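Local coordinates for protein myroilysin (Myroides profundi, PDB 5CZW) that probably acts as a zinc-dependent metalloendopeptidase of the astacin (M12A) family, captured here with a propeptide cysteine on its zinc ion, at residues Q150-Y164 / V179-Q191. The protein carries 1 engineered substitution. Sequence-based numbering, arbitrary orientation.
Sequences QHPLTNIPWDKNKVY and VDNNLFATYSTTQ
Phe184 pushes the edge of its ring, atom CE1 first, against the five-membered ring of Trp158, with centroids 4.6 Å apart and planes at 54°; Ile156 CG2 lies over the other indole face. Another part of the Phe184 rim, at CE2, is turned to the face of Tyr164 in an offset edge-to-face pair. Beside this aromatic cluster the packing is tight: Val163 CG1, anti to its backbone N (chi1 168°), meets Leu183 CD2 at 3.5 Å and also touches Val179 and Phe184 CZ. Tyr164 OH donates to the syn lone pair of Asp180 OD1 over a short 2.5 Å, while Asp180 OD2 is held by the dimethylated lysine at position 176. The looser, solvent side begins at Lys160, whose bent chain lays CE and then NZ over one face of Phe184, a CH-pi and cation-pi contact with NZ 4.4 Å from the ring centroid. A water accepts a hydrogen bond from Trp158 NE1 and donates one to Phe184 O. Farther along, the contact becomes backbone-rich: His151 N donates to Thr190 OG1 at 3.0 Å, and Ser188 O sits over the centre of the imidazole. Asn155 ND2 donates a hydrogen bond to His151 NE2 in the ring plane. An alanine at His151 would probably leave the Asn155 amide without its acceptor and open a gap over Ser188. The short helical pieces 160-164 and 179-184 run at 97° to each other, joined through these side chains, and segment 179-191 runs on to Tyr187, whose hydroxyl is hydrogen-bonded to Asp25 and the zinc ligand His147, just beyond the HExxH helix 128-143.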
ATOM      1  N   GLN A 150     -11.842   6.627  -9.227  1.00 15.41           N
ATOM      2  CA  GLN A 150     -12.865   7.281 -10.014  1.00 20.39           C
ATOM      3  C   GLN A 150     -12.512   6.861 -11.404  1.00 17.48           C
ATOM      4  O   GLN A 150     -11.469   7.262 -11.910  1.00 17.51           O
ATOM      5  CB  GLN A 150     -12.688   8.817  -9.861  1.00 24.47           C
ATOM      6  CG  GLN A 150     -13.840   9.668 -10.372  1.00 32.29           C
ATOM      7  CD  GLN A 150     -15.051   9.477  -9.486  1.00 38.95           C
ATOM      8  OE1 GLN A 150     -16.173   9.419  -9.965  1.00 48.14           O
ATOM      9  NE2 GLN A 150     -14.810   9.279  -8.180  1.00 43.96           N
ATOM     10  N   HIS A 151     -13.330   5.992 -11.983  1.00 15.95           N
ATOM     11  CA  HIS A 151     -13.087   5.480 -13.295  1.00 17.71           C
ATOM     12  C   HIS A 151     -13.247   6.558 -14.398  1.00 16.57           C
ATOM     13  O   HIS A 151     -14.265   7.224 -14.442  1.00 16.10           O
ATOM     14  CB  HIS A 151     -13.989   4.271 -13.594  1.00 18.27           C
ATOM     15  CG  HIS A 151     -13.525   3.556 -14.808  1.00 21.61           C
ATOM     16  ND1 HIS A 151     -12.338   2.858 -14.819  1.00 23.38           N
ATOM     17  CD2 HIS A 151     -13.997   3.529 -16.081  1.00 20.95           C
ATOM     18  CE1 HIS A 151     -12.103   2.417 -16.042  1.00 23.47           C
ATOM     19  NE2 HIS A 151     -13.114   2.777 -16.814  1.00 22.26           N
ATOM     20  N   PRO A 152     -12.218   6.752 -15.246  1.00 15.02           N
ATOM     21  CA  PRO A 152     -12.436   7.845 -16.195  1.00 15.85           C
ATOM     22  C   PRO A 152     -13.400   7.449 -17.314  1.00 16.35           C
ATOM     23  O   PRO A 152     -13.449   6.270 -17.704  1.00 15.75           O
ATOM     24  CB  PRO A 152     -11.090   7.992 -16.824  1.00 15.80           C
ATOM     25  CG  PRO A 152     -10.463   6.658 -16.766  1.00 18.50           C
ATOM     26  CD  PRO A 152     -10.842   6.244 -15.379  1.00 16.87           C
ATOM     27  N   LEU A 153     -14.050   8.456 -17.893  1.00 15.93           N
ATOM     28  CA  LEU A 153     -15.006   8.279 -18.982  1.00 16.54           C
ATOM     29  C   LEU A 153     -14.369   7.601 -20.227  1.00 17.11           C
ATOM     30  O   LEU A 153     -15.051   6.932 -21.007  1.00 18.65           O
ATOM     31  CB  LEU A 153     -15.588   9.654 -19.305  1.00 19.64           C
ATOM     32  CG  LEU A 153     -16.982   9.753 -19.837  1.00 23.12           C
ATOM     33  CD1 LEU A 153     -18.061   9.372 -18.830  1.00 20.72           C
ATOM     34  CD2 LEU A 153     -17.128  11.191 -20.332  1.00 22.59           C
ATOM     35  N   THR A 154     -13.078   7.803 -20.423  1.00 14.95           N
ATOM     36  CA  THR A 154     -12.356   7.277 -21.559  1.00 17.54           C
ATOM     37  C   THR A 154     -12.031   5.802 -21.401  1.00 18.77           C
ATOM     38  O   THR A 154     -11.665   5.144 -22.376  1.00 20.84           O
ATOM     39  CB  THR A 154     -11.028   8.003 -21.752  1.00 17.59           C
ATOM     40  OG1 THR A 154     -10.211   7.919 -20.541  1.00 18.34           O
ATOM     41  CG2 THR A 154     -11.241   9.450 -22.202  1.00 15.96           C
ATOM     42  N   ASN A 155     -12.110   5.293 -20.183  1.00 19.62           N
ATOM     43  CA  ASN A 155     -11.402   4.057 -19.860  1.00 21.30           C
ATOM     44  C   ASN A 155      -9.922   4.255 -19.773  1.00 22.26           C
ATOM     45  O   ASN A 155      -9.371   5.235 -20.279  1.00 22.08           O
ATOM     46  CB  ASN A 155     -11.609   2.944 -20.900  1.00 22.21           C
ATOM     47  CG  ASN A 155     -13.025   2.374 -20.861  1.00 23.09           C
ATOM     48  OD1 ASN A 155     -13.513   1.836 -21.851  1.00 24.60           O
ATOM     49  ND2 ASN A 155     -13.664   2.450 -19.734  1.00 22.68           N
ATOM     50  N   ILE A 156      -9.278   3.293 -19.134  1.00 20.07           N
ATOM     51  CA  ILE A 156      -7.862   3.418 -18.886  1.00 20.19           C
ATOM     52  C   ILE A 156      -7.040   2.830 -20.014  1.00 20.19           C
ATOM     53  O   ILE A 156      -7.201   1.668 -20.340  1.00 19.79           O
ATOM     54  CB  ILE A 156      -7.485   2.737 -17.553  1.00 19.02           C
ATOM     55  CG1 ILE A 156      -8.316   3.339 -16.393  1.00 20.08           C
ATOM     56  CG2 ILE A 156      -5.973   2.874 -17.318  1.00 18.03           C
ATOM     57  CD1 ILE A 156      -8.406   2.494 -15.137  1.00 22.39           C
ATOM     58  N   PRO A 157      -6.118   3.686 -20.531  1.00 21.36           N
ATOM     59  CA  PRO A 157      -5.314   3.131 -21.607  1.00 22.68           C
ATOM     60  C   PRO A 157      -4.128   2.257 -21.193  1.00 20.59           C
ATOM     61  O   PRO A 157      -3.037   2.614 -21.387  1.00 25.03           O
ATOM     62  CB  PRO A 157      -4.841   4.377 -22.364  1.00 23.21           C
ATOM     63  CG  PRO A 157      -4.577   5.310 -21.310  1.00 23.04           C
ATOM     64  CD  PRO A 157      -5.737   5.161 -20.375  1.00 22.10           C
ATOM     65  N   TRP A 158      -4.402   1.102 -20.655  1.00 19.97           N
ATOM     66  CA  TRP A 158      -3.372   0.177 -20.268  1.00 19.14           C
ATOM     67  C   TRP A 158      -2.529  -0.307 -21.411  1.00 23.75           C
ATOM     68  O   TRP A 158      -3.045  -0.642 -22.532  1.00 24.31           O
ATOM     69  CB  TRP A 158      -3.963  -1.070 -19.608  1.00 18.99           C
ATOM     70  CG  TRP A 158      -4.820  -0.894 -18.400  1.00 19.06           C
ATOM     71  CD1 TRP A 158      -6.154  -1.002 -18.359  1.00 18.38           C
ATOM     72  CD2 TRP A 158      -4.406  -0.563 -17.057  1.00 18.95           C
ATOM     73  NE1 TRP A 158      -6.606  -0.792 -17.088  1.00 18.35           N
ATOM     74  CE2 TRP A 158      -5.561  -0.494 -16.272  1.00 18.52           C
ATOM     75  CE3 TRP A 158      -3.171  -0.347 -16.439  1.00 19.63           C
ATOM     76  CZ2 TRP A 158      -5.522  -0.236 -14.899  1.00 19.06           C
ATOM     77  CZ3 TRP A 158      -3.139  -0.083 -15.058  1.00 19.07           C
ATOM     78  CH2 TRP A 158      -4.318  -0.029 -14.325  1.00 19.73           C
ATOM     79  N   ASP A 159      -1.237  -0.435 -21.139  1.00 21.24           N
ATOM     80  CA  ASP A 159      -0.360  -1.151 -22.071  1.00 24.74           C
ATOM     81  C   ASP A 159      -0.371  -2.555 -21.558  1.00 25.55           C
ATOM     82  O   ASP A 159       0.331  -2.877 -20.601  1.00 24.79           O
ATOM     83  CB  ASP A 159       1.010  -0.542 -22.055  1.00 28.01           C
ATOM     84  CG  ASP A 159       1.996  -1.287 -22.951  1.00 30.73           C
ATOM     85  OD1 ASP A 159       1.835  -2.521 -23.135  1.00 31.45           O
ATOM     86  OD2 ASP A 159       2.965  -0.626 -23.406  1.00 38.83           O
ATOM     87  N   LYS A 160      -1.219  -3.396 -22.135  1.00 27.61           N
ATOM     88  CA  LYS A 160      -1.545  -4.668 -21.459  1.00 30.75           C
ATOM     89  C   LYS A 160      -0.303  -5.589 -21.316  1.00 29.69           C
ATOM     90  O   LYS A 160      -0.063  -6.191 -20.255  1.00 27.52           O
ATOM     91  CB  LYS A 160      -2.739  -5.360 -22.141  1.00 33.35           C
ATOM     92  CG  LYS A 160      -3.965  -4.454 -22.252  1.00 37.59           C
ATOM     93  CD  LYS A 160      -5.266  -5.200 -22.551  1.00 39.76           C
ATOM     94  CE  LYS A 160      -6.056  -5.498 -21.291  1.00 41.61           C
ATOM     95  NZ  LYS A 160      -7.526  -5.576 -21.544  1.00 42.88           N
ATOM     96  N   ASN A 161       0.492  -5.640 -22.368  1.00 30.12           N
ATOM     97  CA  ASN A 161       1.805  -6.290 -22.362  1.00 32.83           C
ATOM     98  C   ASN A 161       2.625  -5.887 -21.135  1.00 31.33           C
ATOM     99  O   ASN A 161       3.225  -6.748 -20.455  1.00 29.23           O
ATOM    100  CB  ASN A 161       2.580  -5.926 -23.653  1.00 37.09           C
ATOM    101  CG  ASN A 161       4.078  -6.177 -23.540  1.00 40.31           C
ATOM    102  OD1 ASN A 161       4.540  -7.296 -23.750  1.00 46.69           O
ATOM    103  ND2 ASN A 161       4.848  -5.126 -23.229  1.00 42.62           N
ATOM    104  N   LYS A 162       2.686  -4.594 -20.871  1.00 29.72           N
ATOM    105  CA  LYS A 162       3.477  -4.150 -19.755  1.00 28.46           C
ATOM    106  C   LYS A 162       2.837  -4.520 -18.439  1.00 23.95           C
ATOM    107  O   LYS A 162       3.500  -4.812 -17.501  1.00 21.48           O
ATOM    108  CB  LYS A 162       3.764  -2.664 -19.785  1.00 32.37           C
ATOM    109  CG  LYS A 162       4.840  -2.228 -20.747  1.00 36.68           C
ATOM    110  CD  LYS A 162       6.128  -1.694 -20.093  1.00 41.82           C
ATOM    111  CE  LYS A 162       6.147  -0.179 -19.991  1.00 43.23           C
ATOM    112  NZ  LYS A 162       7.079   0.607 -19.115  1.00 47.40           N
ATOM    113  N   VAL A 163       1.529  -4.488 -18.406  1.00 20.39           N
ATOM    114  CA  VAL A 163       0.840  -4.756 -17.170  1.00 18.72           C
ATOM    115  C   VAL A 163       1.071  -6.229 -16.852  1.00 20.74           C
ATOM    116  O   VAL A 163       1.408  -6.619 -15.718  1.00 17.95           O
ATOM    117  CB  VAL A 163      -0.639  -4.374 -17.263  1.00 19.50           C
ATOM    118  CG1 VAL A 163      -1.401  -4.930 -16.092  1.00 18.84           C
ATOM    119  CG2 VAL A 163      -0.767  -2.855 -17.386  1.00 19.91           C
ATOM    120  N   TYR A 164       0.968  -7.073 -17.878  1.00 18.28           N
ATOM    121  CA  TYR A 164       1.156  -8.502 -17.604  1.00 20.85           C
ATOM    122  C   TYR A 164       2.517  -8.796 -17.011  1.00 17.08           C
ATOM    123  O   TYR A 164       2.648  -9.594 -16.063  1.00 18.55           O
ATOM    124  CB  TYR A 164       0.928  -9.299 -18.875  1.00 22.75           C
ATOM    125  CG  TYR A 164      -0.518  -9.322 -19.324  1.00 23.96           C
ATOM    126  CD1 TYR A 164      -1.539  -9.586 -18.425  1.00 22.56           C
ATOM    127  CD2 TYR A 164      -0.856  -9.127 -20.661  1.00 21.71           C
ATOM    128  CE1 TYR A 164      -2.859  -9.607 -18.822  1.00 23.83           C
ATOM    129  CE2 TYR A 164      -2.159  -9.109 -21.074  1.00 25.30           C
ATOM    130  CZ  TYR A 164      -3.175  -9.353 -20.166  1.00 24.02           C
ATOM    131  OH  TYR A 164      -4.504  -9.409 -20.584  1.00 25.55           O
ATOM    132  N   VAL A 179      -4.337 -11.278 -13.752  1.00 18.24           N
ATOM    133  CA  VAL A 179      -4.352  -9.857 -14.002  1.00 18.81           C
ATOM    134  C   VAL A 179      -5.690  -9.384 -14.577  1.00 20.17           C
ATOM    135  O   VAL A 179      -6.271  -8.373 -14.133  1.00 18.67           O
ATOM    136  CB  VAL A 179      -3.207  -9.474 -14.951  1.00 19.02           C
ATOM    137  CG1 VAL A 179      -3.330  -7.998 -15.344  1.00 21.62           C
ATOM    138  CG2 VAL A 179      -1.895  -9.698 -14.280  1.00 19.35           C
ATOM    139  N   ASP A 180      -6.229 -10.126 -15.568  1.00 22.25           N
ATOM    140  CA  ASP A 180      -7.519  -9.735 -16.106  1.00 22.42           C
ATOM    141  C   ASP A 180      -8.657  -9.699 -15.061  1.00 22.13           C
ATOM    142  O   ASP A 180      -9.492  -8.787 -15.091  1.00 25.15           O
ATOM    143  CB  ASP A 180      -7.945 -10.674 -17.264  1.00 24.41           C
ATOM    144  CG  ASP A 180      -6.995 -10.668 -18.448  1.00 25.42           C
ATOM    145  OD1 ASP A 180      -6.223  -9.706 -18.727  1.00 25.32           O
ATOM    146  OD2 ASP A 180      -7.031 -11.695 -19.172  1.00 29.34           O
ATOM    147  N   ASN A 181      -8.699 -10.685 -14.152  1.00 26.03           N
ATOM    148  CA  ASN A 181      -9.712 -10.726 -13.107  1.00 26.49           C
ATOM    149  C   ASN A 181      -9.393  -9.789 -11.969  1.00 28.88           C
ATOM    150  O   ASN A 181     -10.294  -9.143 -11.481  1.00 28.72           O
ATOM    151  CB  ASN A 181      -9.927 -12.137 -12.560  1.00 31.77           C
ATOM    152  CG  ASN A 181     -10.511 -13.079 -13.609  1.00 35.77           C
ATOM    153  OD1 ASN A 181     -10.231 -14.284 -13.610  1.00 38.62           O
ATOM    154  ND2 ASN A 181     -11.295 -12.517 -14.531  1.00 37.91           N
ATOM    155  N   ASN A 182      -8.131  -9.733 -11.526  1.00 23.11           N
ATOM    156  CA  ASN A 182      -7.832  -9.009 -10.270  1.00 24.92           C
ATOM    157  C   ASN A 182      -7.510  -7.521 -10.468  1.00 21.57           C
ATOM    158  O   ASN A 182      -7.723  -6.670  -9.530  1.00 21.28           O
ATOM    159  CB  ASN A 182      -6.683  -9.718  -9.504  1.00 26.25           C
ATOM    160  CG  ASN A 182      -7.016 -11.168  -9.122  1.00 28.91           C
ATOM    161  OD1 ASN A 182      -8.159 -11.558  -8.979  1.00 32.02           O
ATOM    162  ND2 ASN A 182      -5.987 -11.976  -9.013  1.00 31.01           N
ATOM    163  N   LEU A 183      -7.069  -7.161 -11.661  1.00 18.78           N
ATOM    164  CA  LEU A 183      -6.664  -5.794 -11.955  1.00 17.46           C
ATOM    165  C   LEU A 183      -7.619  -5.078 -12.931  1.00 18.77           C
ATOM    166  O   LEU A 183      -8.321  -4.118 -12.536  1.00 18.62           O
ATOM    167  CB  LEU A 183      -5.219  -5.741 -12.377  1.00 15.32           C
ATOM    168  CG  LEU A 183      -4.703  -4.331 -12.569  1.00 18.49           C
ATOM    169  CD1 LEU A 183      -4.353  -3.730 -11.202  1.00 18.20           C
ATOM    170  CD2 LEU A 183      -3.533  -4.254 -13.451  1.00 17.24           C
ATOM    171  N   PHE A 184      -7.665  -5.536 -14.192  1.00 19.63           N
ATOM    172  CA  PHE A 184      -8.492  -4.871 -15.195  1.00 20.80           C
ATOM    173  C   PHE A 184      -9.968  -4.866 -14.793  1.00 21.55           C
ATOM    174  O   PHE A 184     -10.610  -3.809 -14.827  1.00 24.77           O
ATOM    175  CB  PHE A 184      -8.272  -5.458 -16.598  1.00 20.98           C
ATOM    176  CG  PHE A 184      -6.853  -5.358 -17.121  1.00 20.30           C
ATOM    177  CD1 PHE A 184      -6.049  -4.236 -16.922  1.00 18.68           C
ATOM    178  CD2 PHE A 184      -6.285  -6.447 -17.820  1.00 21.39           C
ATOM    179  CE1 PHE A 184      -4.739  -4.212 -17.461  1.00 22.35           C
ATOM    180  CE2 PHE A 184      -4.979  -6.407 -18.314  1.00 22.57           C
ATOM    181  CZ  PHE A 184      -4.217  -5.297 -18.140  1.00 22.09           C
ATOM    182  N   ALA A 185     -10.458  -5.994 -14.305  1.00 21.70           N
ATOM    183  CA  ALA A 185     -11.873  -6.109 -13.919  1.00 23.54           C
ATOM    184  C   ALA A 185     -12.149  -5.156 -12.760  1.00 21.85           C
ATOM    185  O   ALA A 185     -13.083  -4.345 -12.815  1.00 23.10           O
ATOM    186  CB  ALA A 185     -12.142  -7.526 -13.496  1.00 22.83           C
ATOM    187  N   THR A 186     -11.358  -5.300 -11.673  1.00 20.30           N
ATOM    188  CA  THR A 186     -11.529  -4.449 -10.497  1.00 20.12           C
ATOM    189  C   THR A 186     -11.512  -2.932 -10.827  1.00 18.91           C
ATOM    190  O   THR A 186     -12.379  -2.159 -10.357  1.00 18.44           O
ATOM    191  CB  THR A 186     -10.383  -4.759  -9.502  1.00 22.11           C
ATOM    192  OG1 THR A 186     -10.454  -6.143  -9.145  1.00 26.17           O
ATOM    193  CG2 THR A 186     -10.435  -3.854  -8.294  1.00 20.55           C
ATOM    194  N   TYR A 187     -10.535  -2.526 -11.643  1.00 17.87           N
ATOM    195  CA  TYR A 187     -10.354  -1.081 -11.955  1.00 15.60           C
ATOM    196  C   TYR A 187     -10.992  -0.650 -13.308  1.00 18.74           C
ATOM    197  O   TYR A 187     -10.507   0.283 -13.947  1.00 22.03           O
ATOM    198  CB  TYR A 187      -8.895  -0.683 -11.856  1.00 16.11           C
ATOM    199  CG  TYR A 187      -8.443  -0.934 -10.454  1.00 14.61           C
ATOM    200  CD1 TYR A 187      -8.906  -0.155  -9.434  1.00 15.45           C
ATOM    201  CD2 TYR A 187      -7.578  -1.943 -10.159  1.00 16.44           C
ATOM    202  CE1 TYR A 187      -8.571  -0.382  -8.091  1.00 16.69           C
ATOM    203  CE2 TYR A 187      -7.202  -2.162  -8.824  1.00 14.84           C
ATOM    204  CZ  TYR A 187      -7.639  -1.348  -7.833  1.00 15.19           C
ATOM    205  OH  TYR A 187      -7.341  -1.675  -6.501  1.00 16.74           O
ATOM    206  N   SER A 188     -12.032  -1.355 -13.735  1.00 17.87           N
ATOM    207  CA  SER A 188     -12.792  -0.958 -14.931  1.00 19.90           C
ATOM    208  C   SER A 188     -14.036  -0.182 -14.541  1.00 17.57           C
ATOM    209  O   SER A 188     -14.822   0.266 -15.387  1.00 18.81           O
ATOM    210  CB  SER A 188     -13.190  -2.166 -15.731  1.00 19.74           C
ATOM    211  OG  SER A 188     -14.139  -2.896 -14.994  1.00 20.97           O
ATOM    212  N   THR A 189     -14.248  -0.008 -13.237  1.00 18.72           N
ATOM    213  CA  THR A 189     -15.394   0.719 -12.726  1.00 19.19           C
ATOM    214  C   THR A 189     -14.975   1.435 -11.444  1.00 17.36           C
ATOM    215  O   THR A 189     -13.959   1.125 -10.827  1.00 14.84           O
ATOM    216  CB  THR A 189     -16.582  -0.258 -12.489  1.00 22.45           C
ATOM    217  OG1 THR A 189     -17.017  -0.815 -13.744  1.00 28.71           O
ATOM    218  CG2 THR A 189     -17.754   0.405 -11.826  1.00 25.95           C
ATOM    219  N   THR A 190     -15.718   2.469 -11.105  1.00 18.60           N
ATOM    220  CA  THR A 190     -15.463   3.265  -9.922  1.00 19.44           C
ATOM    221  C   THR A 190     -15.540   2.387  -8.657  1.00 21.05           C
ATOM    222  O   THR A 190     -16.411   1.519  -8.537  1.00 24.04           O
ATOM    223  CB  THR A 190     -16.460   4.456  -9.867  1.00 18.14           C
ATOM    224  OG1 THR A 190     -16.072   5.426 -10.849  1.00 19.21           O
ATOM    225  CG2 THR A 190     -16.511   5.100  -8.428  1.00 19.39           C
ATOM    226  N   GLN A 191     -14.618   2.632  -7.733  1.00 19.64           N
ATOM    227  CA  GLN A 191     -14.489   1.907  -6.481  1.00 20.35           C
ATOM    228  C   GLN A 191     -14.383   2.950  -5.365  1.00 21.14           C
ATOM    229  O   GLN A 191     -13.626   3.894  -5.483  1.00 18.42           O
ATOM    230  CB  GLN A 191     -13.191   1.091  -6.450  1.00 21.17           C
ATOM    231  CG  GLN A 191     -13.018   0.032  -7.506  1.00 26.00           C
ATOM    232  CD  GLN A 191     -13.409  -1.328  -6.958  1.00 30.16           C
ATOM    233  OE1 GLN A 191     -13.175  -1.598  -5.735  1.00 37.15           O
ATOM    234  NE2 GLN A 191     -13.946  -2.227  -7.841  1.00 29.09           N
TER
HETATM  235  O   HOH W   1      -9.490  -1.523 -16.486  1.00 29.17           O